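Local coordinates for ORF48 (Lactococcus phage TP901-1, PDB 3U6X), which probably serves as a baseplate upper protein of the phage tail, helping to hold the host-recognition proteins on the baseplate, at residues V46-S51 and V57-P62; I71-I74 and T78-V81. One frame throughout, in Å; residues are numbered along the deposited sequence.

Interaction 1 (V46-S51 and V57-P62); sequences VPVSLS and VYVEMP
Val-48 and Met-61 meet because their first torsions nearly match: chi1 of -61° and -66° sets CG1 of the valine and CG of the methionine each beside its own backbone N and anti to its carbonyl carbon. The two side chains therefore run side by side in the same direction, with Val-48 CG1 3.7 Å from Met-61 CG. Val-48 CG1 also reaches CG1 of Val-59, and Val-46 CG1 approaches Met-61 CG at 3.8 Å, so both valine methyls meet Met-61 CG, and Val-46 CG1 also touches Met-61 CB. Next along, Leu-50 lies alongside Val-59, its CD2 3.8 Å from Val-59 CG2. At the far end the two proline rings pack obliquely, CG of Pro-47 to CG of Pro-62.

The backbone evidence identifies an antiparallel beta hairpin: strands 49-51 and 57-60 run at 161° to each other. Ser-49 with Glu-60 and Ser-51 with Tyr-58 are hydrogen-bonded pairs, each closed by two reciprocal bonds, and Leu-50 with Val-59 is the non-hydrogen-bonded pair between them. In the first ring Ser-49 N donates to Glu-60 O at 2.7 Å; in the second, Tyr-58 N donates to Ser-51 O at 2.7 Å. The face carrying Ser-49, Ser-51, Tyr-58 and Glu-60 is less buried than that of Leu-50 and Val-59. There the serine CB atoms touch the CB atoms of their partners, while the Tyr-58 hydroxyl is hydrogen-bonded to Asp-53.

Strand 56-60 is flanked on its other edge by strand 3-8, through backbone bonds of Val-57 to Leu-6 and Val-59 to Phe-4. The apolar face leans on Leu-88 and Phe-90 of strand 86-92, whereas Val-46 makes a backbone hydrogen bond with Val-18 of strand 16-22 and Ser-51 continues the sheet into a strand of a second subunit.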
loop_
_atom_site.group_PDB
_atom_site.type_symbol
_atom_site.label_atom_id
_atom_site.label_comp_id
_atom_site.label_asym_id
_atom_site.label_seq_id
_atom_site.Cartn_x
_atom_site.Cartn_y
_atom_site.Cartn_z
ATOM N N VAL V 46 -0.449 53.077 -19.086
ATOM C CA VAL V 46 -0.380 54.418 -18.504
ATOM C C VAL V 46 0.832 54.499 -17.533
ATOM O O VAL V 46 0.942 53.656 -16.628
ATOM C CB VAL V 46 -1.730 54.822 -17.827
ATOM C CG1 VAL V 46 -1.668 56.218 -17.234
ATOM C CG2 VAL V 46 -2.884 54.733 -18.816
ATOM N N PRO V 47 1.768 55.463 -17.717
ATOM C CA PRO V 47 2.879 55.579 -16.749
ATOM C C PRO V 47 2.328 56.090 -15.412
ATOM O O PRO V 47 1.492 57.009 -15.387
ATOM C CB PRO V 47 3.846 56.576 -17.399
ATOM C CG PRO V 47 3.077 57.271 -18.433
ATOM C CD PRO V 47 1.785 56.558 -18.709
ATOM N N VAL V 48 2.716 55.430 -14.307
ATOM C CA VAL V 48 2.216 55.800 -12.988
ATOM C C VAL V 48 3.325 56.069 -11.989
ATOM O O VAL V 48 4.427 55.529 -12.093
ATOM C CB VAL V 48 1.128 54.824 -12.424
ATOM C CG1 VAL V 48 -0.091 54.778 -13.329
ATOM C CG2 VAL V 48 1.677 53.410 -12.169
ATOM N N SER V 49 2.991 56.871 -10.988
ATOM C CA SER V 49 3.859 57.178 -9.856
ATOM C C SER V 49 3.057 56.732 -8.626
ATOM O O SER V 49 1.957 57.223 -8.400
ATOM C CB SER V 49 4.225 58.662 -9.819
ATOM O OG SER V 49 5.269 58.897 -8.889
ATOM N N LEU V 50 3.534 55.711 -7.925
ATOM C CA LEU V 50 2.829 55.156 -6.773
ATOM C C LEU V 50 3.392 55.603 -5.405
ATOM O O LEU V 50 4.607 55.782 -5.200
ATOM C CB LEU V 50 2.651 53.622 -6.878
ATOM C CG LEU V 50 2.054 53.096 -8.189
ATOM C CD1 LEU V 50 2.092 51.612 -8.238
ATOM C CD2 LEU V 50 0.658 53.596 -8.410
ATOM N N SER V 51 2.457 55.812 -4.492
ATOM C CA SER V 51 2.644 56.334 -3.151
ATOM C C SER V 51 1.670 55.554 -2.233
ATOM O O SER V 51 0.515 55.333 -2.620
ATOM C CB SER V 51 2.257 57.810 -3.173
ATOM O OG SER V 51 2.991 58.544 -2.219
ATOM N N VAL V 57 -3.631 53.580 -1.888
ATOM C CA VAL V 57 -2.618 53.756 -2.921
ATOM C C VAL V 57 -2.925 55.095 -3.584
ATOM O O VAL V 57 -4.054 55.322 -4.025
ATOM C CB VAL V 57 -2.603 52.625 -3.995
ATOM C CG1 VAL V 57 -1.368 52.730 -4.874
ATOM C CG2 VAL V 57 -2.663 51.257 -3.362
ATOM N N TYR V 58 -1.921 55.958 -3.687
ATOM C CA TYR V 58 -2.044 57.211 -4.417
ATOM C C TYR V 58 -1.400 56.991 -5.788
ATOM O O TYR V 58 -0.214 56.692 -5.857
ATOM C CB TYR V 58 -1.405 58.361 -3.643
ATOM C CG TYR V 58 -1.941 58.485 -2.235
ATOM C CD1 TYR V 58 -3.168 59.098 -1.985
ATOM C CD2 TYR V 58 -1.212 58.013 -1.147
ATOM C CE1 TYR V 58 -3.676 59.193 -0.688
ATOM C CE2 TYR V 58 -1.702 58.116 0.154
ATOM C CZ TYR V 58 -2.934 58.707 0.379
ATOM O OH TYR V 58 -3.408 58.800 1.662
ATOM N N VAL V 59 -2.216 57.004 -6.850
ATOM C CA VAL V 59 -1.817 56.749 -8.232
ATOM C C VAL V 59 -1.730 58.060 -8.991
ATOM O O VAL V 59 -2.749 58.697 -9.256
ATOM C CB VAL V 59 -2.788 55.756 -8.921
ATOM C CG1 VAL V 59 -2.283 55.363 -10.298
ATOM C CG2 VAL V 59 -3.012 54.507 -8.060
ATOM N N GLU V 60 -0.505 58.466 -9.318
ATOM C CA GLU V 60 -0.219 59.673 -10.088
ATOM C C GLU V 60 0.064 59.292 -11.552
ATOM O O GLU V 60 0.948 58.494 -11.805
ATOM C CB GLU V 60 0.968 60.418 -9.488
ATOM C CG GLU V 60 0.569 61.652 -8.713
ATOM C CD GLU V 60 1.287 62.907 -9.159
ATOM O OE1 GLU V 60 0.624 63.769 -9.780
ATOM O OE2 GLU V 60 2.508 63.026 -8.902
ATOM N N MET V 61 -0.697 59.849 -12.491
ATOM C CA MET V 61 -0.655 59.589 -13.933
ATOM C C MET V 61 -0.477 60.925 -14.679
ATOM O O MET V 61 -0.852 61.948 -14.127
ATOM C CB MET V 61 -2.030 59.015 -14.353
ATOM C CG MET V 61 -2.329 57.674 -13.775
ATOM S SD MET V 61 -4.073 57.293 -13.932
ATOM C CE MET V 61 -4.568 57.652 -12.287
ATOM N N PRO V 62 -0.045 60.963 -15.963
ATOM C CA PRO V 62 -0.010 62.248 -16.668
ATOM C C PRO V 62 -1.433 62.775 -16.841
ATOM O O PRO V 62 -2.394 61.998 -16.990
ATOM C CB PRO V 62 0.610 61.896 -18.027
ATOM C CG PRO V 62 1.294 60.603 -17.823
ATOM C CD PRO V 62 0.417 59.877 -16.848
#

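Interaction 2 (I71-I74 and T78-V81); sequences IILI and TLLV
Ile-72 and Leu-80 exchange two backbone hydrogen bonds across an antiparallel hairpin whose strands, 71-74 and 78-81, run at 160° with axes 4.7 Å apart. This is a tight beta hairpin, three residues separating the segments, in a domain of the immunoglobulin-like family. The reciprocal bonds are Ile-72 N to Leu-80 O at 2.8 Å and Leu-80 N to Ile-72 O at 2.9 Å, the latter almost straight. Non-hydrogen-bonded pairs, Ile-71 with Val-81 and Leu-73 with Leu-79, flank that ring.

On the face of these flanking pairs, Ile-71 divides its branches between two partners. Its CG1 runs alongside Val-81, 4.2 Å from CG2, whereas its CG2 lies over the fork of Leu-79, 3.8 Å from CD1. Phe-4 of strand 3-8 touches Ile-71, Leu-79 and Val-81. The other face, with Ile-72, Ile-74, Thr-78 and Leu-80, packs against a chain of another protein, and Leu-80 also rests on Val-87 and Cys-89. There the Ile-74 side chain crosses that of Leu-80 at a slant: chi1 of -69° sets CG1 beside the backbone N, and chi2 of 93° then turns CD1, which ends 3.6 Å from Leu-80 CG.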
loop_
_atom_site.group_PDB
_atom_site.type_symbol
_atom_site.label_atom_id
_atom_site.label_comp_id
_atom_site.label_asym_id
_atom_site.label_seq_id
_atom_site.Cartn_x
_atom_site.Cartn_y
_atom_site.Cartn_z
ATOM N N ILE V 71 -17.240 55.757 -11.969
ATOM C CA ILE V 71 -16.324 54.894 -11.218
ATOM C C ILE V 71 -16.998 53.547 -10.928
ATOM O O ILE V 71 -17.894 53.453 -10.090
ATOM C CB ILE V 71 -15.717 55.596 -9.963
ATOM C CG1 ILE V 71 -14.883 56.823 -10.382
ATOM C CG2 ILE V 71 -14.870 54.619 -9.141
ATOM C CD1 ILE V 71 -14.661 57.912 -9.293
ATOM N N ILE V 72 -16.590 52.519 -11.662
ATOM C CA ILE V 72 -17.146 51.175 -11.540
ATOM C C ILE V 72 -16.201 50.221 -10.802
ATOM O O ILE V 72 -15.092 49.933 -11.261
ATOM C CB ILE V 72 -17.645 50.623 -12.911
ATOM C CG1 ILE V 72 -18.921 51.335 -13.345
ATOM C CG2 ILE V 72 -17.891 49.120 -12.889
ATOM C CD1 ILE V 72 -18.736 52.343 -14.409
ATOM N N LEU V 73 -16.660 49.729 -9.651
ATOM C CA LEU V 73 -15.903 48.777 -8.860
ATOM C C LEU V 73 -16.348 47.382 -9.210
ATOM O O LEU V 73 -17.529 47.047 -9.079
ATOM C CB LEU V 73 -16.083 49.018 -7.357
ATOM C CG LEU V 73 -14.816 48.950 -6.504
ATOM C CD1 LEU V 73 -15.084 49.451 -5.135
ATOM C CD2 LEU V 73 -14.232 47.573 -6.456
ATOM N N ILE V 74 -15.403 46.581 -9.676
ATOM C CA ILE V 74 -15.643 45.190 -10.047
ATOM C C ILE V 74 -15.206 44.351 -8.871
ATOM O O ILE V 74 -14.088 44.530 -8.383
ATOM C CB ILE V 74 -14.955 44.813 -11.390
ATOM C CG1 ILE V 74 -15.643 45.522 -12.555
ATOM C CG2 ILE V 74 -14.950 43.313 -11.634
ATOM C CD1 ILE V 74 -15.025 46.804 -12.918
ATOM N N THR V 78 -9.990 44.916 -9.535
ATOM C CA THR V 78 -10.136 45.878 -10.630
ATOM C C THR V 78 -11.195 46.967 -10.456
ATOM O O THR V 78 -12.322 46.687 -10.073
ATOM C CB THR V 78 -10.088 45.250 -12.035
ATOM O OG1 THR V 78 -10.987 45.933 -12.909
ATOM C CG2 THR V 78 -10.385 43.789 -12.054
ATOM N N LEU V 79 -10.806 48.207 -10.752
ATOM C CA LEU V 79 -11.661 49.393 -10.750
ATOM C C LEU V 79 -11.526 50.013 -12.136
ATOM O O LEU V 79 -10.412 50.097 -12.680
ATOM C CB LEU V 79 -11.210 50.408 -9.685
ATOM C CG LEU V 79 -12.042 51.707 -9.544
ATOM C CD1 LEU V 79 -12.163 52.110 -8.120
ATOM C CD2 LEU V 79 -11.453 52.854 -10.328
ATOM N N LEU V 80 -12.660 50.424 -12.702
ATOM C CA LEU V 80 -12.708 51.100 -13.996
ATOM C C LEU V 80 -13.283 52.492 -13.821
ATOM O O LEU V 80 -14.075 52.717 -12.914
ATOM C CB LEU V 80 -13.618 50.359 -14.999
ATOM C CG LEU V 80 -13.335 48.915 -15.361
ATOM C CD1 LEU V 80 -14.394 48.408 -16.302
ATOM C CD2 LEU V 80 -11.979 48.743 -16.000
ATOM N N VAL V 81 -12.914 53.400 -14.732
ATOM C CA VAL V 81 -13.502 54.716 -14.885
ATOM C C VAL V 81 -13.957 54.684 -16.339
ATOM O O VAL V 81 -13.142 54.444 -17.231
ATOM C CB VAL V 81 -12.545 55.889 -14.587
ATOM C CG1 VAL V 81 -13.268 57.214 -14.783
ATOM C CG2 VAL V 81 -11.960 55.782 -13.172
#

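From the N terminus, strands 3-8 and 16-22 come first, and then interaction 1 closes a short loop as the chain turns back between 46-51 and 57-62. Only afterwards does the chain reach 71-74, where interaction 2 closes a second, tighter turn with 78-81; the two lie in series and neither encloses nor crosses the other. Their centres are about 16 Å apart and their nearest atoms about 8 Å, so they do not touch. The link is indirect: Phe-4 and Phe-90 each contact residues of both hairpins. Both interactions join adjacent strands, interaction 1 in the interior of the sheet order (43-53 with 56-60) and interaction 2 at its end, where 70-74 is outermost within this chain.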